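Local coordinates for gluconate kinase (Lactobacillus acidophilus, PDB 3LL3), which probably transfers the gamma-phosphate of ATP to a sugar or sugar acid such as gluconate, as an FGGY-family carbohydrate kinase that binds ATP and D-xylulose, at residues 153-158 with 167-172; 160-165 with 231-236; 211-216 with 439-444. All coordinates share one frame; numbering follows the deposited sequence.

Contact 1. Residues 153-158 with 167-172; sequences KWIGIK and GKLVTD
K153 lies along L169 and illustrates how the aliphatic part of a lysine can serve as apolar surface. Its CB is 4.1 Å from L169 CD1, and the approach tightens along the chain as CG and then CD pass the same methyl. CE comes closest, 3.4 Å from L169 CD1, tighter than usual for two carbons. Bends at chi2 and chi4 curl the chain around this branch, and NZ goes on to a weak hydrogen bond with the carbonyl of E202. The other methyl of the leucine, CD2, meets I155 CG2 at 3.8 Å, the two side chains crossing at about a right angle. L169 is thus shared between two residues of strand 153-155 that point to the same side.

The second half of the contact is polar and buried. K158 starts with CG anti to its backbone N (chi1 177°), stays extended through chi2, then bends at chi3 and chi4, which brings NZ to D172. The salt bridge from K158 NZ to D172 OD2 is 2.9 Å long; it uses the anti side of the carboxylate and lies 31° out of its plane. A water accepts from K158 NZ at 2.7 Å and donates to V170 O at 2.9 Å, while the carbonyl of L235 takes a further hydrogen bond, so three acceptors grip the ammonium. The other carboxylate oxygen, D172 OD1, binds T174 OG1 and, weakly, the backbone N of M175, making D172 the N-cap of helix 173-176. Within the N-terminal FGGY domain, helix 157-166 connects strands of two separate small sheets, 153-155 and 170-172, and one lysine ties it to the strand that follows.

Contact 2. Residues 160-165 with 231-236; sequences YIIFRL and TKIILG
In I162 a chi1 of -68° with an extended chi2 (172°) carries CD1 outward, and in L235 a chi1 of -175° swings CD1 over to meet it. The setting is the helix-on-sheet layer of the actin-like ATPase fold, with helix 157-166 lying against strand 232-238. The short segments run nearly antiparallel, at 158° between their directions, and their axes come within 10.6 Å.

I162 CD1 sits 3.7 Å from L235 CD1, the two side chains crossing at about a right angle. That same methyl rests near the backbone carbonyl of L235. Two residues earlier in the strand, I233 uses two branches. Its CG2 lies 4.3 Å from I162 CG1, and its CD1 is 4.1 Å from L165 CD1, again with the chains at roughly right angles. I162 and L165, three apart on the helix, thus meet I233 and L235; of the two strand residues I233 faces the helix directly, while L235 reaches it with the end of its side chain.

All four of these side chains are buried. W76 from the neighbouring strand 70-78 and I214 from strand 213-214 also touch I233, while F53 of helix 49-65 packs on L165.

On another flank of the helix, R164 packs back on Y160, one turn earlier. There R164 CG stands 3.7 Å above the ring plane of Y160, toward its rim, and R164 NH1 donates to Y160 OH at 2.7 Å, with the hydroxyl oxygen close to the guanidinium plane.

Contact 3. Residues 211-216 with 439-444; sequences TKVIFP and RQALGL
T211 and A441 make the closest backbone approach here, and the contact between them needs no hydrogen bond: A441 CB lies 3.5 Å from the carbonyl oxygen T211 O. It joins the two halves of the actin-like fold, since T211 precedes edge strand 213-214 of the N-terminal domain and A441 ends helix 429-441 of the C-terminal one. The alanine presents just its methyl, and the CA atoms of T211 and A441 are 5.4 Å apart.

V213 CG2 also reaches A441 CB, at 4.2 Å, a loose apolar touch. The T211 methyl, for its part, meets Q440. With OG1 set between the backbone N and the carbonyl carbon (chi1 44°), CG2 is turned beside the N and comes within 3.5 Å of Q440 OE1, while Q440 CB packs against the same methyl. The glutamine chain is extended beyond CG, and its amide nitrogen NE2 is hydrogen-bonded to the carbonyl of Q446, which helps to fix the carboxamide.

Further out, each partner is held by its own surroundings. Backbone bonds of K212 with L235 and of I214 with I233 fasten the edge segment to strand 232-238, and I234 of that strand also receives A441. The helix closes in a Schellman motif at G443, whose positive phi suits glycine; G443 N reaches back to Q440 O, and L444 N to R439 O at 2.9 Å. R439 NH1 reaches across to the carbonyl of I23, while its NE is held locally by N445 OD1, and L444 CB stands 3.6 Å above one face of its guanidinium, toward the rim.

Overall arrangement
The three contacts lie on one side of the chain's centre, in a row with contact 2 in the middle: centres 1 and 2 are about 9 Å apart, 2 and 3 about 11 Å, and 1 and 3 about 18 Å. Helix 157-166 serves both contact 1 and contact 2. Contacts 2 and 3 share the mixed sheet, in which strands 232-238 and 213-214 are adjacent. In sequence, contact 1 closes before contact 3 opens, whereas the segments of contact 2 alternate with those of each of the others. The four segments of contacts 1 and 2 lie in the N-terminal domain; contact 3 joins its sheet edge to a C-terminal-domain helix. All three lie away from the ligand sites.

Contact 1. Residues 153-158 with 167-172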
ATOM      1  N   LYS A 153      13.645   3.386  46.595  1.00 30.94           N
ATOM      2  CA  LYS A 153      12.432   2.655  46.214  1.00 31.12           C
ATOM      3  C   LYS A 153      12.131   2.879  44.745  1.00 30.59           C
ATOM      4  O   LYS A 153      12.230   4.001  44.247  1.00 30.43           O
ATOM      5  CB  LYS A 153      11.224   3.095  47.050  1.00 30.16           C
ATOM      6  CG  LYS A 153      11.312   2.702  48.534  1.00 34.23           C
ATOM      7  CD  LYS A 153      11.222   1.194  48.679  1.00 36.06           C
ATOM      8  CE  LYS A 153      10.878   0.771  50.099  1.00 36.12           C
ATOM      9  NZ  LYS A 153      12.030   0.890  50.995  1.00 37.72           N
ATOM     10  N   TRP A 154      11.778   1.803  44.050  1.00 29.39           N
ATOM     11  CA  TRP A 154      11.327   1.898  42.676  1.00 27.13           C
ATOM     12  C   TRP A 154       9.911   1.352  42.624  1.00 28.50           C
ATOM     13  O   TRP A 154       9.672   0.192  42.955  1.00 27.28           O
ATOM     14  CB  TRP A 154      12.245   1.090  41.763  1.00 28.85           C
ATOM     15  CG  TRP A 154      13.577   1.724  41.584  1.00 28.47           C
ATOM     16  CD1 TRP A 154      14.779   1.289  42.085  1.00 29.35           C
ATOM     17  CD2 TRP A 154      13.848   2.929  40.873  1.00 27.67           C
ATOM     18  NE1 TRP A 154      15.779   2.146  41.702  1.00 29.47           N
ATOM     19  CE2 TRP A 154      15.237   3.159  40.955  1.00 30.11           C
ATOM     20  CE3 TRP A 154      13.052   3.832  40.159  1.00 27.77           C
ATOM     21  CZ2 TRP A 154      15.847   4.254  40.356  1.00 28.05           C
ATOM     22  CZ3 TRP A 154      13.655   4.921  39.558  1.00 27.75           C
ATOM     23  CH2 TRP A 154      15.046   5.125  39.669  1.00 32.02           C
ATOM     24  N   ILE A 155       8.963   2.202  42.241  1.00 28.33           N
ATOM     25  CA  ILE A 155       7.556   1.842  42.356  1.00 27.06           C
ATOM     26  C   ILE A 155       6.783   2.286  41.133  1.00 28.03           C
ATOM     27  O   ILE A 155       7.331   2.934  40.247  1.00 27.94           O
ATOM     28  CB  ILE A 155       6.908   2.507  43.592  1.00 28.68           C
ATOM     29  CG1 ILE A 155       6.936   4.028  43.444  1.00 26.80           C
ATOM     30  CG2 ILE A 155       7.618   2.074  44.893  1.00 26.64           C
ATOM     31  CD1 ILE A 155       6.468   4.778  44.714  1.00 29.68           C
ATOM     32  N   GLY A 156       5.496   1.948  41.101  1.00 29.38           N
ATOM     33  CA  GLY A 156       4.619   2.422  40.045  1.00 26.49           C
ATOM     34  C   GLY A 156       3.618   3.400  40.619  1.00 27.02           C
ATOM     35  O   GLY A 156       3.530   3.563  41.838  1.00 27.77           O
ATOM     36  N   ILE A 157       2.848   4.043  39.748  1.00 26.19           N
ATOM     37  CA  ILE A 157       1.884   5.052  40.179  1.00 25.05           C
ATOM     38  C   ILE A 157       0.818   4.501  41.132  1.00 25.53           C
ATOM     39  O   ILE A 157       0.355   5.213  42.029  1.00 25.83           O
ATOM     40  CB  ILE A 157       1.183   5.711  38.970  1.00 24.27           C
ATOM     41  CG1 ILE A 157       0.295   6.862  39.444  1.00 24.47           C
ATOM     42  CG2 ILE A 157       0.348   4.674  38.210  1.00 25.26           C
ATOM     43  CD1 ILE A 157       1.076   8.071  39.933  1.00 27.55           C
ATOM     44  N   LYS A 158       0.383   3.258  40.945  1.00 24.76           N
ATOM     45  CA  LYS A 158      -0.592   2.739  41.894  1.00 26.54           C
ATOM     46  C   LYS A 158       0.017   2.648  43.307  1.00 25.79           C
ATOM     47  O   LYS A 158      -0.622   3.043  44.279  1.00 26.24           O
ATOM     48  CB  LYS A 158      -1.242   1.419  41.460  1.00 24.40           C
ATOM     49  CG  LYS A 158      -2.209   0.852  42.527  1.00 23.54           C
ATOM     50  CD  LYS A 158      -3.192  -0.203  41.953  1.00 26.09           C
ATOM     51  CE  LYS A 158      -2.518  -1.567  41.741  1.00 24.51           C
ATOM     52  NZ  LYS A 158      -2.355  -2.316  43.037  1.00 25.75           N
ATOM     53  N   GLY A 167       0.785   5.283  53.902  1.00 32.34           N
ATOM     54  CA  GLY A 167       2.162   5.146  54.339  1.00 32.01           C
ATOM     55  C   GLY A 167       2.720   3.745  54.107  1.00 36.01           C
ATOM     56  O   GLY A 167       3.808   3.421  54.576  1.00 33.53           O
ATOM     57  N   LYS A 168       1.984   2.910  53.377  1.00 34.41           N
ATOM     58  CA  LYS A 168       2.464   1.569  53.045  1.00 31.43           C
ATOM     59  C   LYS A 168       2.872   1.452  51.565  1.00 31.28           C
ATOM     60  O   LYS A 168       2.288   2.098  50.695  1.00 31.21           O
ATOM     61  CB  LYS A 168       1.427   0.516  53.432  1.00 33.80           C
ATOM     62  CG  LYS A 168       1.214   0.401  54.946  1.00 37.06           C
ATOM     63  CD  LYS A 168       0.236  -0.704  55.328  1.00 39.10           C
ATOM     64  CE  LYS A 168       0.333  -1.026  56.822  1.00 43.09           C
ATOM     65  NZ  LYS A 168      -0.183   0.079  57.686  1.00 41.51           N
ATOM     66  N   LEU A 169       3.902   0.657  51.304  1.00 26.93           N
ATOM     67  CA  LEU A 169       4.381   0.404  49.955  1.00 31.71           C
ATOM     68  C   LEU A 169       4.110  -1.043  49.592  1.00 31.38           C
ATOM     69  O   LEU A 169       4.882  -1.930  49.954  1.00 30.12           O
ATOM     70  CB  LEU A 169       5.884   0.665  49.847  1.00 30.72           C
ATOM     71  CG  LEU A 169       6.325   2.057  49.404  1.00 35.21           C
ATOM     72  CD1 LEU A 169       7.847   2.109  49.209  1.00 38.23           C
ATOM     73  CD2 LEU A 169       5.626   2.445  48.124  1.00 34.68           C
ATOM     74  N   VAL A 170       3.024  -1.271  48.852  1.00 27.99           N
ATOM     75  CA  VAL A 170       2.631  -2.612  48.465  1.00 27.43           C
ATOM     76  C   VAL A 170       2.174  -2.621  47.007  1.00 26.73           C
ATOM     77  O   VAL A 170       1.494  -1.693  46.562  1.00 25.25           O
ATOM     78  CB  VAL A 170       1.474  -3.104  49.331  1.00 29.60           C
ATOM     79  CG1 VAL A 170       1.089  -4.520  48.944  1.00 27.81           C
ATOM     80  CG2 VAL A 170       1.853  -3.029  50.822  1.00 32.77           C
ATOM     81  N   THR A 171       2.571  -3.648  46.269  1.00 25.04           N
ATOM     82  CA  THR A 171       2.054  -3.852  44.910  1.00 26.75           C
ATOM     83  C   THR A 171       1.304  -5.188  44.836  1.00 26.22           C
ATOM     84  O   THR A 171       1.530  -6.076  45.666  1.00 29.04           O
ATOM     85  CB  THR A 171       3.183  -3.784  43.851  1.00 28.72           C
ATOM     86  OG1 THR A 171       2.612  -3.714  42.540  1.00 27.42           O
ATOM     87  CG2 THR A 171       4.114  -4.997  43.943  1.00 26.41           C
ATOM     88  N   ASP A 172       0.395  -5.344  43.877  1.00 23.85           N
ATOM     89  CA  ASP A 172      -0.274  -6.627  43.744  1.00 24.73           C
ATOM     90  C   ASP A 172       0.459  -7.435  42.687  1.00 22.36           C
ATOM     91  O   ASP A 172       1.213  -6.887  41.889  1.00 24.21           O
ATOM     92  CB  ASP A 172      -1.744  -6.469  43.335  1.00 23.97           C
ATOM     93  CG  ASP A 172      -1.890  -5.969  41.906  1.00 25.06           C
ATOM     94  OD1 ASP A 172      -2.237  -6.772  41.009  1.00 26.16           O
ATOM     95  OD2 ASP A 172      -1.641  -4.765  41.680  1.00 25.29           O
TER
HETATM   96  O   HOH W   1      -0.301  -1.150  44.356  1.00 28.72           O

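Contact 2. Residues 160-165 with 231-236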
ATOM      1  N   TYR A 160       2.508   4.420  44.460  1.00 24.64           N
ATOM      2  CA  TYR A 160       2.677   5.790  44.899  1.00 27.67           C
ATOM      3  C   TYR A 160       1.424   6.319  45.578  1.00 28.02           C
ATOM      4  O   TYR A 160       1.490   6.821  46.709  1.00 28.59           O
ATOM      5  CB  TYR A 160       3.031   6.705  43.725  1.00 26.37           C
ATOM      6  CG  TYR A 160       3.157   8.151  44.175  1.00 31.40           C
ATOM      7  CD1 TYR A 160       4.211   8.556  44.972  1.00 31.45           C
ATOM      8  CD2 TYR A 160       2.203   9.100  43.822  1.00 33.82           C
ATOM      9  CE1 TYR A 160       4.322   9.867  45.405  1.00 34.25           C
ATOM     10  CE2 TYR A 160       2.309  10.419  44.246  1.00 33.32           C
ATOM     11  CZ  TYR A 160       3.369  10.795  45.035  1.00 35.41           C
ATOM     12  OH  TYR A 160       3.474  12.109  45.453  1.00 37.61           O
ATOM     13  N   ILE A 161       0.288   6.216  44.866  1.00 27.28           N
ATOM     14  CA  ILE A 161      -0.991   6.677  45.384  1.00 25.55           C
ATOM     15  C   ILE A 161      -1.299   6.015  46.711  1.00 27.47           C
ATOM     16  O   ILE A 161      -1.583   6.692  47.702  1.00 27.94           O
ATOM     17  CB  ILE A 161      -2.151   6.422  44.390  1.00 25.12           C
ATOM     18  CG1 ILE A 161      -1.945   7.253  43.123  1.00 24.16           C
ATOM     19  CG2 ILE A 161      -3.483   6.758  45.029  1.00 24.36           C
ATOM     20  CD1 ILE A 161      -2.737   6.763  41.908  1.00 26.22           C
ATOM     21  N   ILE A 162      -1.244   4.693  46.744  1.00 24.78           N
ATOM     22  CA  ILE A 162      -1.572   3.999  47.974  1.00 27.13           C
ATOM     23  C   ILE A 162      -0.598   4.377  49.100  1.00 29.50           C
ATOM     24  O   ILE A 162      -0.970   4.407  50.270  1.00 29.55           O
ATOM     25  CB  ILE A 162      -1.634   2.493  47.743  1.00 26.74           C
ATOM     26  CG1 ILE A 162      -2.846   2.196  46.842  1.00 26.32           C
ATOM     27  CG2 ILE A 162      -1.736   1.737  49.072  1.00 25.25           C
ATOM     28  CD1 ILE A 162      -2.948   0.780  46.371  1.00 25.40           C
ATOM     29  N   PHE A 163       0.637   4.690  48.733  1.00 28.96           N
ATOM     30  CA  PHE A 163       1.634   5.045  49.732  1.00 29.88           C
ATOM     31  C   PHE A 163       1.265   6.385  50.347  1.00 32.10           C
ATOM     32  O   PHE A 163       1.324   6.560  51.566  1.00 32.02           O
ATOM     33  CB  PHE A 163       3.024   5.112  49.111  1.00 30.27           C
ATOM     34  CG  PHE A 163       4.084   5.605  50.054  1.00 32.95           C
ATOM     35  CD1 PHE A 163       4.361   4.917  51.224  1.00 32.26           C
ATOM     36  CD2 PHE A 163       4.807   6.754  49.766  1.00 35.40           C
ATOM     37  CE1 PHE A 163       5.347   5.365  52.101  1.00 38.14           C
ATOM     38  CE2 PHE A 163       5.807   7.211  50.642  1.00 37.14           C
ATOM     39  CZ  PHE A 163       6.070   6.515  51.806  1.00 38.75           C
ATOM     40  N   ARG A 164       0.862   7.327  49.502  1.00 30.11           N
ATOM     41  CA  ARG A 164       0.484   8.633  50.000  1.00 32.57           C
ATOM     42  C   ARG A 164      -0.681   8.480  50.968  1.00 33.21           C
ATOM     43  O   ARG A 164      -0.716   9.147  51.999  1.00 36.03           O
ATOM     44  CB  ARG A 164       0.130   9.582  48.856  1.00 32.94           C
ATOM     45  CG  ARG A 164       1.329  10.038  48.023  1.00 34.28           C
ATOM     46  CD  ARG A 164       2.180  11.086  48.750  1.00 35.49           C
ATOM     47  NE  ARG A 164       1.402  12.263  49.122  1.00 35.16           N
ATOM     48  CZ  ARG A 164       1.141  13.288  48.314  1.00 37.66           C
ATOM     49  NH1 ARG A 164       1.603  13.302  47.075  1.00 37.30           N
ATOM     50  NH2 ARG A 164       0.398  14.302  48.747  1.00 40.30           N
ATOM     51  N   LEU A 165      -1.616   7.581  50.659  1.00 30.38           N
ATOM     52  CA  LEU A 165      -2.814   7.420  51.493  1.00 31.89           C
ATOM     53  C   LEU A 165      -2.609   6.681  52.827  1.00 33.77           C
ATOM     54  O   LEU A 165      -3.280   6.997  53.818  1.00 33.83           O
ATOM     55  CB  LEU A 165      -3.952   6.758  50.698  1.00 29.34           C
ATOM     56  CG  LEU A 165      -4.551   7.597  49.575  1.00 28.97           C
ATOM     57  CD1 LEU A 165      -5.503   6.739  48.722  1.00 27.71           C
ATOM     58  CD2 LEU A 165      -5.281   8.810  50.128  1.00 30.85           C
ATOM     59  N   THR A 231     -13.403   3.236  56.245  1.00 37.34           N
ATOM     60  CA  THR A 231     -13.171   3.060  54.813  1.00 33.04           C
ATOM     61  C   THR A 231     -11.866   2.300  54.529  1.00 35.31           C
ATOM     62  O   THR A 231     -10.797   2.719  54.961  1.00 34.44           O
ATOM     63  CB  THR A 231     -13.040   4.417  54.114  1.00 33.24           C
ATOM     64  OG1 THR A 231     -14.206   5.201  54.358  1.00 32.87           O
ATOM     65  CG2 THR A 231     -12.831   4.243  52.600  1.00 30.79           C
ATOM     66  N   LYS A 232     -11.958   1.212  53.767  1.00 33.95           N
ATOM     67  CA  LYS A 232     -10.798   0.400  53.412  1.00 31.85           C
ATOM     68  C   LYS A 232     -10.217   0.708  52.035  1.00 31.83           C
ATOM     69  O   LYS A 232     -10.943   1.048  51.100  1.00 28.73           O
ATOM     70  CB  LYS A 232     -11.143  -1.092  53.481  1.00 33.09           C
ATOM     71  CG  LYS A 232     -11.174  -1.637  54.888  1.00 36.49           C
ATOM     72  CD  LYS A 232     -12.570  -1.979  55.298  1.00 41.68           C
ATOM     73  CE  LYS A 232     -12.854  -3.459  55.064  1.00 45.28           C
ATOM     74  NZ  LYS A 232     -12.775  -4.224  56.352  1.00 45.37           N
ATOM     75  N   ILE A 233      -8.896   0.586  51.922  1.00 26.87           N
ATOM     76  CA  ILE A 233      -8.249   0.577  50.632  1.00 27.20           C
ATOM     77  C   ILE A 233      -8.094  -0.877  50.210  1.00 29.54           C
ATOM     78  O   ILE A 233      -7.556  -1.692  50.964  1.00 31.44           O
ATOM     79  CB  ILE A 233      -6.851   1.213  50.674  1.00 28.87           C
ATOM     80  CG1 ILE A 233      -6.951   2.680  51.079  1.00 30.12           C
ATOM     81  CG2 ILE A 233      -6.183   1.103  49.300  1.00 27.70           C
ATOM     82  CD1 ILE A 233      -7.624   3.533  50.029  1.00 27.79           C
ATOM     83  N   ILE A 234      -8.582  -1.202  49.016  1.00 26.80           N
ATOM     84  CA  ILE A 234      -8.359  -2.515  48.426  1.00 23.94           C
ATOM     85  C   ILE A 234      -7.193  -2.373  47.462  1.00 24.75           C
ATOM     86  O   ILE A 234      -7.185  -1.479  46.596  1.00 23.54           O
ATOM     87  CB  ILE A 234      -9.619  -3.015  47.688  1.00 26.02           C
ATOM     88  CG1 ILE A 234     -10.867  -2.788  48.557  1.00 25.35           C
ATOM     89  CG2 ILE A 234      -9.467  -4.488  47.318  1.00 26.62           C
ATOM     90  CD1 ILE A 234     -10.747  -3.341  49.980  1.00 25.61           C
ATOM     91  N   LEU A 235      -6.192  -3.227  47.630  1.00 24.29           N
ATOM     92  CA  LEU A 235      -4.971  -3.088  46.866  1.00 24.75           C
ATOM     93  C   LEU A 235      -5.237  -2.928  45.356  1.00 23.93           C
ATOM     94  O   LEU A 235      -4.656  -2.066  44.701  1.00 24.31           O
ATOM     95  CB  LEU A 235      -4.043  -4.264  47.136  1.00 24.97           C
ATOM     96  CG  LEU A 235      -2.681  -4.148  46.466  1.00 25.52           C
ATOM     97  CD1 LEU A 235      -1.996  -2.797  46.801  1.00 25.20           C
ATOM     98  CD2 LEU A 235      -1.791  -5.352  46.815  1.00 23.84           C
ATOM     99  N   GLY A 236      -6.124  -3.742  44.805  1.00 23.93           N
ATOM    100  CA  GLY A 236      -6.453  -3.609  43.391  1.00 22.93           C
ATOM    101  C   GLY A 236      -5.492  -4.311  42.451  1.00 25.10           C
ATOM    102  O   GLY A 236      -4.720  -5.158  42.883  1.00 24.64           O
TER

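Contact 3. Residues 211-216 with 439-444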
ATOM      1  N   THR A 211      -6.878  -8.471  46.374  1.00 26.15           N
ATOM      2  CA  THR A 211      -7.955  -8.271  47.332  1.00 26.45           C
ATOM      3  C   THR A 211      -7.448  -7.806  48.703  1.00 28.98           C
ATOM      4  O   THR A 211      -8.241  -7.548  49.607  1.00 25.05           O
ATOM      5  CB  THR A 211      -8.770  -9.565  47.535  1.00 27.97           C
ATOM      6  OG1 THR A 211      -7.874 -10.676  47.660  1.00 28.66           O
ATOM      7  CG2 THR A 211      -9.711  -9.812  46.338  1.00 26.43           C
ATOM      8  N   LYS A 212      -6.133  -7.709  48.863  1.00 27.64           N
ATOM      9  CA  LYS A 212      -5.588  -7.353  50.171  1.00 28.65           C
ATOM     10  C   LYS A 212      -6.042  -5.968  50.632  1.00 28.10           C
ATOM     11  O   LYS A 212      -6.001  -5.004  49.875  1.00 27.93           O
ATOM     12  CB  LYS A 212      -4.060  -7.430  50.196  1.00 29.13           C
ATOM     13  CG  LYS A 212      -3.507  -6.997  51.575  1.00 29.92           C
ATOM     14  CD  LYS A 212      -2.324  -7.817  52.015  1.00 36.26           C
ATOM     15  CE  LYS A 212      -1.916  -7.448  53.456  1.00 41.05           C
ATOM     16  NZ  LYS A 212      -0.898  -8.386  54.010  1.00 47.36           N
ATOM     17  N   VAL A 213      -6.471  -5.880  51.880  1.00 28.32           N
ATOM     18  CA  VAL A 213      -6.893  -4.610  52.453  1.00 31.07           C
ATOM     19  C   VAL A 213      -5.669  -3.890  52.995  1.00 30.81           C
ATOM     20  O   VAL A 213      -4.952  -4.430  53.828  1.00 30.39           O
ATOM     21  CB  VAL A 213      -7.892  -4.815  53.607  1.00 31.16           C
ATOM     22  CG1 VAL A 213      -8.256  -3.477  54.222  1.00 35.05           C
ATOM     23  CG2 VAL A 213      -9.154  -5.536  53.119  1.00 30.58           C
ATOM     24  N   ILE A 214      -5.418  -2.684  52.494  1.00 30.59           N
ATOM     25  CA  ILE A 214      -4.329  -1.855  52.979  1.00 30.21           C
ATOM     26  C   ILE A 214      -4.915  -0.824  53.950  1.00 36.65           C
ATOM     27  O   ILE A 214      -5.660   0.067  53.535  1.00 35.05           O
ATOM     28  CB  ILE A 214      -3.634  -1.112  51.843  1.00 31.00           C
ATOM     29  CG1 ILE A 214      -3.391  -2.031  50.630  1.00 30.46           C
ATOM     30  CG2 ILE A 214      -2.327  -0.508  52.343  1.00 32.65           C
ATOM     31  CD1 ILE A 214      -2.608  -3.280  50.932  1.00 30.38           C
ATOM     32  N   PHE A 215      -4.566  -0.957  55.234  1.00 38.03           N
ATOM     33  CA  PHE A 215      -5.219  -0.234  56.319  1.00 39.84           C
ATOM     34  C   PHE A 215      -4.155   0.225  57.314  1.00 43.62           C
ATOM     35  O   PHE A 215      -3.137  -0.451  57.486  1.00 45.67           O
ATOM     36  CB  PHE A 215      -6.199  -1.183  57.022  1.00 43.91           C
ATOM     37  CG  PHE A 215      -7.289  -0.491  57.811  1.00 46.72           C
ATOM     38  CD1 PHE A 215      -8.415   0.023  57.175  1.00 43.57           C
ATOM     39  CD2 PHE A 215      -7.204  -0.384  59.201  1.00 48.47           C
ATOM     40  CE1 PHE A 215      -9.426   0.652  57.906  1.00 44.66           C
ATOM     41  CE2 PHE A 215      -8.219   0.240  59.939  1.00 46.87           C
ATOM     42  CZ  PHE A 215      -9.324   0.759  59.294  1.00 45.76           C
ATOM     43  N   PRO A 216      -4.369   1.383  57.964  1.00 41.92           N
ATOM     44  CA  PRO A 216      -5.480   2.307  57.747  1.00 40.35           C
ATOM     45  C   PRO A 216      -5.084   3.444  56.832  1.00 37.55           C
ATOM     46  O   PRO A 216      -3.908   3.621  56.551  1.00 36.59           O
ATOM     47  CB  PRO A 216      -5.731   2.889  59.147  1.00 41.89           C
ATOM     48  CG  PRO A 216      -4.662   2.288  60.059  1.00 43.57           C
ATOM     49  CD  PRO A 216      -3.602   1.756  59.163  1.00 43.99           C
ATOM     50  N   ARG A 439     -15.743  -6.128  46.735  1.00 25.62           N
ATOM     51  CA  ARG A 439     -16.808  -7.000  47.209  1.00 28.30           C
ATOM     52  C   ARG A 439     -16.240  -8.306  47.752  1.00 29.55           C
ATOM     53  O   ARG A 439     -16.699  -8.816  48.769  1.00 29.63           O
ATOM     54  CB  ARG A 439     -17.855  -7.260  46.114  1.00 28.09           C
ATOM     55  CG  ARG A 439     -18.642  -6.006  45.734  1.00 30.64           C
ATOM     56  CD  ARG A 439     -19.816  -6.308  44.791  1.00 33.66           C
ATOM     57  NE  ARG A 439     -20.772  -7.269  45.342  1.00 31.69           N
ATOM     58  CZ  ARG A 439     -21.808  -6.947  46.116  1.00 36.04           C
ATOM     59  NH1 ARG A 439     -22.036  -5.680  46.448  1.00 34.67           N
ATOM     60  NH2 ARG A 439     -22.627  -7.895  46.559  1.00 35.78           N
ATOM     61  N   GLN A 440     -15.228  -8.845  47.088  1.00 27.52           N
ATOM     62  CA  GLN A 440     -14.552 -10.018  47.634  1.00 30.18           C
ATOM     63  C   GLN A 440     -13.906  -9.721  48.995  1.00 29.92           C
ATOM     64  O   GLN A 440     -14.082 -10.470  49.958  1.00 31.63           O
ATOM     65  CB  GLN A 440     -13.498 -10.547  46.659  1.00 26.96           C
ATOM     66  CG  GLN A 440     -14.078 -11.275  45.443  1.00 30.85           C
ATOM     67  CD  GLN A 440     -12.988 -11.850  44.567  1.00 28.26           C
ATOM     68  OE1 GLN A 440     -12.072 -11.135  44.155  1.00 29.14           O
ATOM     69  NE2 GLN A 440     -13.066 -13.148  44.295  1.00 29.05           N
ATOM     70  N   ALA A 441     -13.158  -8.630  49.080  1.00 30.23           N
ATOM     71  CA  ALA A 441     -12.480  -8.283  50.338  1.00 29.22           C
ATOM     72  C   ALA A 441     -13.489  -8.115  51.478  1.00 32.90           C
ATOM     73  O   ALA A 441     -13.231  -8.518  52.611  1.00 32.54           O
ATOM     74  CB  ALA A 441     -11.661  -7.028  50.160  1.00 27.86           C
ATOM     75  N   LEU A 442     -14.650  -7.541  51.163  1.00 33.00           N
ATOM     76  CA  LEU A 442     -15.694  -7.284  52.156  1.00 31.74           C
ATOM     77  C   LEU A 442     -16.551  -8.504  52.466  1.00 33.48           C
ATOM     78  O   LEU A 442     -17.462  -8.418  53.286  1.00 33.57           O
ATOM     79  CB  LEU A 442     -16.611  -6.148  51.700  1.00 29.21           C
ATOM     80  CG  LEU A 442     -15.953  -4.787  51.478  1.00 33.16           C
ATOM     81  CD1 LEU A 442     -16.940  -3.812  50.858  1.00 30.46           C
ATOM     82  CD2 LEU A 442     -15.379  -4.242  52.785  1.00 33.33           C
ATOM     83  N   GLY A 443     -16.281  -9.627  51.805  1.00 31.88           N
ATOM     84  CA  GLY A 443     -17.046 -10.843  52.039  1.00 34.32           C
ATOM     85  C   GLY A 443     -18.408 -10.913  51.359  1.00 34.80           C
ATOM     86  O   GLY A 443     -19.180 -11.830  51.624  1.00 35.51           O
ATOM     87  N   LEU A 444     -18.697  -9.965  50.469  1.00 31.20           N
ATOM     88  CA  LEU A 444     -19.970  -9.926  49.751  1.00 32.03           C
ATOM     89  C   LEU A 444     -20.016 -10.884  48.549  1.00 34.27           C
ATOM     90  O   LEU A 444     -21.098 -11.270  48.091  1.00 35.73           O
ATOM     91  CB  LEU A 444     -20.276  -8.503  49.295  1.00 32.09           C
ATOM     92  CG  LEU A 444     -20.432  -7.472  50.412  1.00 35.84           C
ATOM     93  CD1 LEU A 444     -20.450  -6.060  49.821  1.00 36.12           C
ATOM     94  CD2 LEU A 444     -21.708  -7.754  51.198  1.00 34.92           C
TER